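Local atomic coordinates of AB hydrolase-1 domain-containing protein (Streptococcus mutans, PDB entry 4L9A), a protein that probably acts as a carboxylesterase of the alpha/beta hydrolase fold, hydrolysing ester bonds. Residues K23-T28 with P32-H37; F44-G49 with D64-S69; L73-P78 with L101-H106. All blocks are in the same frame, centred on the assembly; numbering follows the deposited sequence.

Contact 1 of 3, residues K23-T28 with P32-H37; sequences KEMVNT and PIYTCH
Glu-24 and Thr-35 face each other as a hydrogen-bonded pair in an antiparallel beta hairpin, strand 23-26 running back along strand 33-37. Glu-24 N donates to Thr-35 O at 2.9 Å, and Thr-35 N returns the bond to Glu-24 O. That carbonyl oxygen is gripped twice, since Thr-35 OG1 also donates to Glu-24 O at 2.8 Å. The hydroxyl gets there because OG1 stands between the backbone N and carbonyl carbon of Thr-35 (chi1 66°), while CG2 turns to Val-26 CG2 and shares an apolar patch with it. One pair further on, Val-26 and Ile-33 exchange two more backbone bonds.

On the other face lie Lys-23, Met-25, Tyr-34 and Cys-36. Followed outward, the Lys-23 chain crosses the end of Tyr-34 at a slant: CB is 4.0 Å from Tyr-34 OH, CG closes in, CD comes nearest at 3.4 Å, and CE drifts off again. Beyond it NZ shares a water with Tyr-34 OH, though the lysine's bond to that water is weak and long. Chain atoms beyond CG are fully extended, which carries the ammonium past the ring. Met-25, a selenomethionine, is folded back about CB-CG (chi2 -66°), which sets SE at the edge of the Tyr-34 ring and 3.6 Å from Tyr-34 N; its own CB meets Pro-32 CB at 4.2 Å.

The carboxylate of Glu-24 finds its partner outside the hairpin, its OE2 bonding to NE2 of His-106. Strand 22-26 is an outermost strand of the central sheet, and strand 33-38 joins it to strand 71-75 through backbone bonds such as Tyr-34 with Asp-76. Helix 93-106 covers the face bearing Ile-33 and Thr-35, where both side chains touch Ile-103.

Contact 2 of 3, residues F44-G49 with D64-S69; sequences FVFLSG and DKLPDS
Leu-66 CD1 is the methyl that makes the close contacts here, meeting Phe-44 over a ring face and Phe-46 at a ring edge. It lies 3.8 Å from Phe-44 CG and 4.2 Å from the ring centroid, 27° off the normal, a CH-pi contact displaced toward the CB end of the ring. CD2 of the same leucine stands over the middle of that face, 4.3 Å above the plane, so the isopropyl fork spans one side of the phenyl. Against Phe-46 the approach is different: CD1 lies in the ring plane, 4.0 Å from CZ, as the two side chains reach in from opposite directions.

This buried cluster is small. Segment 64-69 is the loop after helix 60-63 in the crossover from strand 43-47 to its parallel neighbour 71-75 in the alpha/beta hydrolase fold. Its flanking residues leave the cluster: Lys-65, exposed, turns its amine to Thr-275 and Asn-61, and Pro-67, Asp-68 and Ser-69 lie on the solvent side. Leu-279 of helix 275-287 and Ile-72 also touch Leu-66, placing it between helix and sheet. Between these two segments the contact is purely apolar, contributing dispersion and burial of hydrocarbon.

Contact 3 of 3, residues L73-P78 with L101-H106; sequences LTIDAP and LMIFEH
The Phe-104 ring meets Leu-73 CD2 obliquely, with CD1 of the ring 4.1 Å from that methyl and CE1 scarcely farther. Aromatic neighbours add to its surroundings: Tyr-112 and Phe-109 each form an edge-to-face pair with it, and Val-45 of the adjoining strand also touches it. This is the helix-on-sheet layering of the alpha/beta hydrolase fold, in which helix 93-106 packs against the central sheet. The axes of helix 101-106 and strand 73-75 are 10.8 Å apart at closest approach, and their directions make an angle of 151°, so the helix runs roughly counter to the strand.

Leu-73 CG lies anti to the backbone N (chi1 174°), and from there CD2 reaches both Phe-104 and Ile-103 CG2, the latter at 4.0 Å. Ile-75 and Ile-103 approach tip to tip, using both branches of each. No hydrogen bond crosses the interface, and all four touching side chains are buried. Trp-96 and Ile-100, earlier in the same helix, extend the cover over Ile-75, while Ile-33 of strand 33-38 touches both isoleucines. In the isoleucine pair, Ile-75 CG2 stands 4.1 Å from Ile-103 CD1, and Ile-75 CD1 is equally far from Ile-103 CG2.

Overall arrangement
The three contacts follow one another along the chain and share one mixed sheet, in which strand 22-26 is outermost and is followed by 33-38, 71-75 and 43-47. Contacts 1 and 3 are close, with centres about 7 Å apart; the Cys-36 O to Thr-74 N backbone bond and the packing of Ile-33 CG2 on Asp-76 O link them. Contacts 2 and 3 have centres about 14 Å apart and meet through backbone bonds of Phe-44 and Phe-46 with Leu-73. Contacts 1 and 2, about 16 Å apart between centres, do not touch. Strand 71-75 thus bridges the edge hairpin and strand 43-47, joining the sheet's edge to its interior.

Contact 1 of 3, residues K23-T28 with P32-H37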
loop_
_atom_site.group_PDB
_atom_site.type_symbol
_atom_site.label_atom_id
_atom_site.label_comp_id
_atom_site.label_asym_id
_atom_site.label_seq_id
_atom_site.Cartn_x
_atom_site.Cartn_y
_atom_site.Cartn_z
ATOM N N LYS A 23 -13.274 11.144 -7.414
ATOM C CA LYS A 23 -11.985 11.748 -7.120
ATOM C C LYS A 23 -12.197 12.973 -6.237
ATOM O O LYS A 23 -13.091 13.779 -6.492
ATOM C CB LYS A 23 -11.295 12.155 -8.426
ATOM C CG LYS A 23 -11.203 11.018 -9.446
ATOM C CD LYS A 23 -10.585 11.477 -10.758
ATOM C CE LYS A 23 -10.516 10.338 -11.768
ATOM N NZ LYS A 23 -9.978 10.802 -13.083
ATOM N N GLU A 24 -11.386 13.112 -5.196
ATOM C CA GLU A 24 -11.489 14.271 -4.319
ATOM C C GLU A 24 -10.180 14.587 -3.616
ATOM O O GLU A 24 -9.541 13.696 -3.031
ATOM C CB GLU A 24 -12.596 14.063 -3.279
ATOM C CG GLU A 24 -12.788 15.232 -2.313
ATOM C CD GLU A 24 -13.878 14.964 -1.281
ATOM O OE1 GLU A 24 -14.562 13.923 -1.387
ATOM O OE2 GLU A 24 -14.045 15.790 -0.359
HETATM N N MSE A 25 -9.780 15.856 -3.682
HETATM C CA MSE A 25 -8.689 16.360 -2.853
HETATM C C MSE A 25 -9.256 16.638 -1.474
HETATM O O MSE A 25 -10.054 17.549 -1.312
HETATM C CB MSE A 25 -8.104 17.658 -3.426
HETATM C CG MSE A 25 -7.302 17.492 -4.701
HETATM SE SE MSE A 25 -5.641 16.446 -4.445
HETATM C CE MSE A 25 -4.417 17.622 -5.453
ATOM N N VAL A 26 -8.854 15.846 -0.481
ATOM C CA VAL A 26 -9.327 16.055 0.883
ATOM C C VAL A 26 -8.312 16.889 1.658
ATOM O O VAL A 26 -7.111 16.646 1.573
ATOM C CB VAL A 26 -9.528 14.702 1.606
ATOM C CG1 VAL A 26 -10.019 14.927 3.030
ATOM C CG2 VAL A 26 -10.498 13.845 0.822
ATOM N N ASN A 27 -8.786 17.867 2.416
ATOM C CA ASN A 27 -7.879 18.719 3.180
ATOM C C ASN A 27 -7.307 18.034 4.417
ATOM O O ASN A 27 -8.029 17.341 5.133
ATOM C CB ASN A 27 -8.572 20.020 3.580
ATOM C CG ASN A 27 -8.797 20.941 2.397
ATOM O OD1 ASN A 27 -7.963 21.020 1.490
ATOM N ND2 ASN A 27 -9.929 21.643 2.401
ATOM N N THR A 28 -6.008 18.212 4.651
ATOM C CA THR A 28 -5.368 17.705 5.875
ATOM C C THR A 28 -4.328 18.688 6.393
ATOM O O THR A 28 -4.012 19.671 5.726
ATOM C CB THR A 28 -4.642 16.349 5.663
ATOM O OG1 THR A 28 -3.372 16.569 5.027
ATOM C CG2 THR A 28 -5.482 15.390 4.831
ATOM N N PRO A 32 -3.508 19.204 0.799
ATOM C CA PRO A 32 -4.515 18.355 0.164
ATOM C C PRO A 32 -3.977 16.980 -0.172
ATOM O O PRO A 32 -2.798 16.815 -0.527
ATOM C CB PRO A 32 -4.876 19.127 -1.118
ATOM C CG PRO A 32 -4.545 20.584 -0.782
ATOM C CD PRO A 32 -3.299 20.473 0.066
ATOM N N ILE A 33 -4.843 15.984 -0.039
ATOM C CA ILE A 33 -4.447 14.608 -0.350
ATOM C C ILE A 33 -5.442 14.051 -1.358
ATOM O O ILE A 33 -6.639 14.132 -1.153
ATOM C CB ILE A 33 -4.417 13.743 0.912
ATOM C CG1 ILE A 33 -3.383 14.294 1.899
ATOM C CG2 ILE A 33 -4.100 12.265 0.567
ATOM C CD1 ILE A 33 -1.899 14.085 1.444
ATOM N N TYR A 34 -4.937 13.494 -2.449
ATOM C CA TYR A 34 -5.786 12.894 -3.468
ATOM C C TYR A 34 -6.388 11.557 -3.031
ATOM O O TYR A 34 -5.678 10.632 -2.597
ATOM C CB TYR A 34 -4.978 12.708 -4.742
ATOM C CG TYR A 34 -5.727 12.123 -5.919
ATOM C CD1 TYR A 34 -6.466 12.943 -6.767
ATOM C CD2 TYR A 34 -5.647 10.761 -6.216
ATOM C CE1 TYR A 34 -7.127 12.427 -7.859
ATOM C CE2 TYR A 34 -6.303 10.230 -7.321
ATOM C CZ TYR A 34 -7.043 11.073 -8.135
ATOM O OH TYR A 34 -7.703 10.569 -9.230
ATOM N N THR A 35 -7.704 11.462 -3.154
ATOM C CA THR A 35 -8.419 10.235 -2.829
ATOM C C THR A 35 -9.372 9.846 -3.944
ATOM O O THR A 35 -9.814 10.701 -4.720
ATOM C CB THR A 35 -9.261 10.389 -1.550
ATOM O OG1 THR A 35 -10.305 11.336 -1.779
ATOM C CG2 THR A 35 -8.407 10.860 -0.370
ATOM N N CYS A 36 -9.690 8.554 -4.007
ATOM C CA CYS A 36 -10.761 8.045 -4.850
ATOM C C CYS A 36 -11.665 7.214 -3.965
ATOM O O CYS A 36 -11.184 6.421 -3.158
ATOM C CB CYS A 36 -10.213 7.183 -5.983
ATOM S SG CYS A 36 -9.088 8.049 -7.073
ATOM N N HIS A 37 -12.973 7.368 -4.123
ATOM C CA HIS A 37 -13.897 6.844 -3.123
ATOM C C HIS A 37 -15.211 6.309 -3.692
ATOM O O HIS A 37 -15.771 6.870 -4.630
ATOM C CB HIS A 37 -14.189 7.938 -2.089
ATOM C CG HIS A 37 -15.272 7.582 -1.117
ATOM N ND1 HIS A 37 -16.578 7.988 -1.278
ATOM C CD2 HIS A 37 -15.242 6.860 0.028
ATOM C CE1 HIS A 37 -17.307 7.539 -0.272
ATOM N NE2 HIS A 37 -16.520 6.851 0.535
HETATM O O HOH W 1 -7.188 12.331 -11.852
#

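Contact 2 of 3, residues F44-G49 with D64-S69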
loop_
_atom_site.group_PDB
_atom_site.type_symbol
_atom_site.label_atom_id
_atom_site.label_comp_id
_atom_site.label_asym_id
_atom_site.label_seq_id
_atom_site.Cartn_x
_atom_site.Cartn_y
_atom_site.Cartn_z
ATOM N N PHE A 44 -13.007 -0.940 1.710
ATOM C CA PHE A 44 -11.625 -1.326 1.429
ATOM C C PHE A 44 -10.748 -0.110 1.215
ATOM O O PHE A 44 -10.910 0.635 0.234
ATOM C CB PHE A 44 -11.544 -2.273 0.233
ATOM C CG PHE A 44 -11.556 -3.732 0.620
ATOM C CD1 PHE A 44 -10.419 -4.516 0.475
ATOM C CD2 PHE A 44 -12.697 -4.308 1.152
ATOM C CE1 PHE A 44 -10.433 -5.863 0.842
ATOM C CE2 PHE A 44 -12.718 -5.645 1.518
ATOM C CZ PHE A 44 -11.585 -6.420 1.359
ATOM N N VAL A 45 -9.823 0.087 2.149
ATOM C CA VAL A 45 -8.904 1.207 2.122
ATOM C C VAL A 45 -7.558 0.746 1.555
ATOM O O VAL A 45 -6.958 -0.212 2.060
ATOM C CB VAL A 45 -8.691 1.768 3.542
ATOM C CG1 VAL A 45 -7.643 2.866 3.523
ATOM C CG2 VAL A 45 -10.021 2.264 4.142
ATOM N N PHE A 46 -7.085 1.426 0.517
ATOM C CA PHE A 46 -5.834 1.044 -0.144
ATOM C C PHE A 46 -4.704 2.031 0.088
ATOM O O PHE A 46 -4.878 3.251 -0.048
ATOM C CB PHE A 46 -6.053 0.896 -1.655
ATOM C CG PHE A 46 -7.032 -0.179 -2.017
ATOM C CD1 PHE A 46 -6.598 -1.472 -2.284
ATOM C CD2 PHE A 46 -8.391 0.095 -2.078
ATOM C CE1 PHE A 46 -7.506 -2.465 -2.616
ATOM C CE2 PHE A 46 -9.307 -0.895 -2.409
ATOM C CZ PHE A 46 -8.868 -2.174 -2.672
ATOM N N LEU A 47 -3.531 1.494 0.403
ATOM C CA LEU A 47 -2.320 2.284 0.508
ATOM C C LEU A 47 -1.229 1.625 -0.328
ATOM O O LEU A 47 -1.033 0.413 -0.271
ATOM C CB LEU A 47 -1.849 2.400 1.958
ATOM C CG LEU A 47 -2.762 3.043 2.999
ATOM C CD1 LEU A 47 -2.181 2.840 4.404
ATOM C CD2 LEU A 47 -3.003 4.539 2.696
ATOM N N SER A 48 -0.520 2.441 -1.096
ATOM C CA SER A 48 0.507 1.955 -1.989
ATOM C C SER A 48 1.847 1.844 -1.282
ATOM O O SER A 48 2.004 2.267 -0.126
ATOM C CB SER A 48 0.618 2.898 -3.193
ATOM O OG SER A 48 -0.585 2.845 -3.928
ATOM N N GLY A 49 2.811 1.261 -1.977
ATOM C CA GLY A 49 4.177 1.257 -1.494
ATOM C C GLY A 49 4.829 2.550 -1.937
ATOM O O GLY A 49 4.153 3.540 -2.214
ATOM N N ASP A 64 -11.366 -3.558 -9.234
ATOM C CA ASP A 64 -12.325 -4.016 -10.234
ATOM C C ASP A 64 -13.021 -5.315 -9.856
ATOM O O ASP A 64 -14.119 -5.585 -10.336
ATOM C CB ASP A 64 -11.660 -4.186 -11.596
ATOM C CG ASP A 64 -11.249 -2.866 -12.206
ATOM O OD1 ASP A 64 -11.708 -1.818 -11.702
ATOM O OD2 ASP A 64 -10.465 -2.879 -13.179
ATOM N N LYS A 65 -12.389 -6.122 -9.008
ATOM C CA LYS A 65 -12.952 -7.429 -8.663
ATOM C C LYS A 65 -13.825 -7.447 -7.397
ATOM O O LYS A 65 -14.471 -8.451 -7.102
ATOM C CB LYS A 65 -11.841 -8.473 -8.547
ATOM C CG LYS A 65 -11.093 -8.767 -9.841
ATOM C CD LYS A 65 -10.125 -9.938 -9.638
ATOM C CE LYS A 65 -9.313 -10.233 -10.885
ATOM N NZ LYS A 65 -8.502 -9.060 -11.295
ATOM N N LEU A 66 -13.839 -6.354 -6.640
ATOM C CA LEU A 66 -14.656 -6.306 -5.431
ATOM C C LEU A 66 -16.122 -6.047 -5.799
ATOM O O LEU A 66 -16.402 -5.361 -6.781
ATOM C CB LEU A 66 -14.130 -5.244 -4.457
ATOM C CG LEU A 66 -12.786 -5.534 -3.772
ATOM C CD1 LEU A 66 -12.219 -4.299 -3.071
ATOM C CD2 LEU A 66 -12.925 -6.693 -2.790
ATOM N N PRO A 67 -17.062 -6.611 -5.019
ATOM C CA PRO A 67 -18.498 -6.413 -5.259
ATOM C C PRO A 67 -18.850 -4.939 -5.128
ATOM O O PRO A 67 -18.302 -4.263 -4.256
ATOM C CB PRO A 67 -19.162 -7.193 -4.120
ATOM C CG PRO A 67 -18.111 -8.097 -3.583
ATOM C CD PRO A 67 -16.809 -7.390 -3.798
ATOM N N ASP A 68 -19.750 -4.447 -5.972
ATOM C CA ASP A 68 -20.072 -3.025 -5.976
ATOM C C ASP A 68 -20.591 -2.542 -4.625
ATOM O O ASP A 68 -20.556 -1.350 -4.329
ATOM C CB ASP A 68 -21.076 -2.713 -7.081
ATOM C CG ASP A 68 -20.523 -3.000 -8.458
ATOM O OD1 ASP A 68 -20.739 -4.122 -8.963
ATOM O OD2 ASP A 68 -19.858 -2.107 -9.026
ATOM N N SER A 69 -21.060 -3.475 -3.809
ATOM C CA SER A 69 -21.620 -3.137 -2.506
ATOM C C SER A 69 -20.540 -2.733 -1.503
ATOM O O SER A 69 -20.818 -2.072 -0.503
ATOM C CB SER A 69 -22.445 -4.309 -1.964
ATOM O OG SER A 69 -21.751 -5.535 -2.117
#

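Contact 3 of 3, residues L73-P78 with L101-H106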
loop_
_atom_site.group_PDB
_atom_site.type_symbol
_atom_site.label_atom_id
_atom_site.label_comp_id
_atom_site.label_asym_id
_atom_site.label_seq_id
_atom_site.Cartn_x
_atom_site.Cartn_y
_atom_site.Cartn_z
ATOM N N LEU A 73 -11.785 3.180 -0.735
ATOM C CA LEU A 73 -11.086 4.439 -0.507
ATOM C C LEU A 73 -9.635 4.248 -0.870
ATOM O O LEU A 73 -8.933 3.465 -0.233
ATOM C CB LEU A 73 -11.187 4.883 0.961
ATOM C CG LEU A 73 -10.383 6.115 1.369
ATOM C CD1 LEU A 73 -10.788 7.382 0.551
ATOM C CD2 LEU A 73 -10.571 6.372 2.860
ATOM N N THR A 74 -9.180 4.948 -1.899
ATOM C CA THR A 74 -7.762 4.939 -2.207
ATOM C C THR A 74 -7.162 6.275 -1.806
ATOM O O THR A 74 -7.814 7.330 -1.919
ATOM C CB THR A 74 -7.493 4.653 -3.694
ATOM O OG1 THR A 74 -7.894 5.779 -4.483
ATOM C CG2 THR A 74 -8.254 3.397 -4.159
ATOM N N ILE A 75 -5.915 6.230 -1.355
ATOM C CA ILE A 75 -5.210 7.407 -0.873
ATOM C C ILE A 75 -3.810 7.492 -1.482
ATOM O O ILE A 75 -3.030 6.532 -1.399
ATOM C CB ILE A 75 -5.085 7.373 0.672
ATOM C CG1 ILE A 75 -6.471 7.303 1.322
ATOM C CG2 ILE A 75 -4.318 8.589 1.184
ATOM C CD1 ILE A 75 -6.426 7.133 2.844
ATOM N N ASP A 76 -3.489 8.630 -2.098
ATOM C CA ASP A 76 -2.146 8.865 -2.636
ATOM C C ASP A 76 -1.278 9.610 -1.615
ATOM O O ASP A 76 -1.652 10.675 -1.141
ATOM C CB ASP A 76 -2.196 9.677 -3.938
ATOM C CG ASP A 76 -2.791 8.895 -5.104
ATOM O OD1 ASP A 76 -3.385 7.813 -4.863
ATOM O OD2 ASP A 76 -2.687 9.373 -6.259
ATOM N N ALA A 77 -0.112 9.057 -1.284
ATOM C CA ALA A 77 0.807 9.742 -0.375
ATOM C C ALA A 77 1.358 11.007 -1.032
ATOM O O ALA A 77 1.363 11.130 -2.259
ATOM C CB ALA A 77 1.964 8.800 0.039
ATOM N N PRO A 78 1.819 11.961 -0.218
ATOM C CA PRO A 78 2.495 13.123 -0.803
ATOM C C PRO A 78 3.561 12.664 -1.792
ATOM O O PRO A 78 4.145 11.580 -1.622
ATOM C CB PRO A 78 3.149 13.787 0.416
ATOM C CG PRO A 78 2.231 13.440 1.541
ATOM C CD PRO A 78 1.759 12.037 1.251
ATOM N N LEU A 101 -6.278 9.383 9.084
ATOM C CA LEU A 101 -7.433 9.339 9.988
ATOM C C LEU A 101 -8.446 10.474 9.767
ATOM O O LEU A 101 -9.652 10.289 9.947
ATOM C CB LEU A 101 -6.976 9.317 11.447
ATOM C CG LEU A 101 -6.238 8.037 11.847
ATOM C CD1 LEU A 101 -5.560 8.244 13.197
ATOM C CD2 LEU A 101 -7.200 6.847 11.886
HETATM N N MSE A 102 -7.954 11.649 9.397
HETATM C CA MSE A 102 -8.828 12.754 9.034
HETATM C C MSE A 102 -9.612 12.385 7.789
HETATM O O MSE A 102 -10.801 12.695 7.662
HETATM C CB MSE A 102 -8.005 13.986 8.717
HETATM C CG MSE A 102 -7.704 14.867 9.884
HETATM SE SE MSE A 102 -7.297 16.620 9.138
HETATM C CE MSE A 102 -9.011 16.959 8.252
ATOM N N ILE A 103 -8.923 11.748 6.853
ATOM C CA ILE A 103 -9.563 11.279 5.636
ATOM C C ILE A 103 -10.616 10.231 5.987
ATOM O O ILE A 103 -11.714 10.250 5.438
ATOM C CB ILE A 103 -8.531 10.745 4.619
ATOM C CG1 ILE A 103 -7.602 11.883 4.177
ATOM C CG2 ILE A 103 -9.228 10.135 3.412
ATOM C CD1 ILE A 103 -6.450 11.468 3.261
ATOM N N PHE A 104 -10.303 9.333 6.924
ATOM C CA PHE A 104 -11.297 8.356 7.353
ATOM C C PHE A 104 -12.554 9.077 7.853
ATOM O O PHE A 104 -13.671 8.709 7.497
ATOM C CB PHE A 104 -10.765 7.438 8.463
ATOM C CG PHE A 104 -10.019 6.219 7.958
ATOM C CD1 PHE A 104 -9.275 6.271 6.790
ATOM C CD2 PHE A 104 -10.080 5.016 8.657
ATOM C CE1 PHE A 104 -8.593 5.152 6.324
ATOM C CE2 PHE A 104 -9.404 3.893 8.195
ATOM C CZ PHE A 104 -8.658 3.964 7.026
ATOM N N GLU A 105 -12.363 10.093 8.689
ATOM C CA GLU A 105 -13.495 10.805 9.297
ATOM C C GLU A 105 -14.305 11.595 8.270
ATOM O O GLU A 105 -15.459 11.942 8.508
ATOM C CB GLU A 105 -13.023 11.739 10.417
ATOM C CG GLU A 105 -12.289 11.031 11.548
ATOM C CD GLU A 105 -13.066 9.850 12.107
ATOM O OE1 GLU A 105 -14.223 10.051 12.542
ATOM O OE2 GLU A 105 -12.517 8.722 12.105
ATOM N N HIS A 106 -13.690 11.872 7.129
ATOM C CA HIS A 106 -14.335 12.617 6.058
ATOM C C HIS A 106 -15.441 11.809 5.379
ATOM O O HIS A 106 -16.369 12.386 4.812
ATOM C CB HIS A 106 -13.285 13.043 5.034
ATOM C CG HIS A 106 -13.797 13.964 3.967
ATOM N ND1 HIS A 106 -14.104 15.288 4.207
ATOM C CD2 HIS A 106 -14.017 13.760 2.645
ATOM C CE1 HIS A 106 -14.503 15.855 3.082
ATOM N NE2 HIS A 106 -14.451 14.953 2.117
#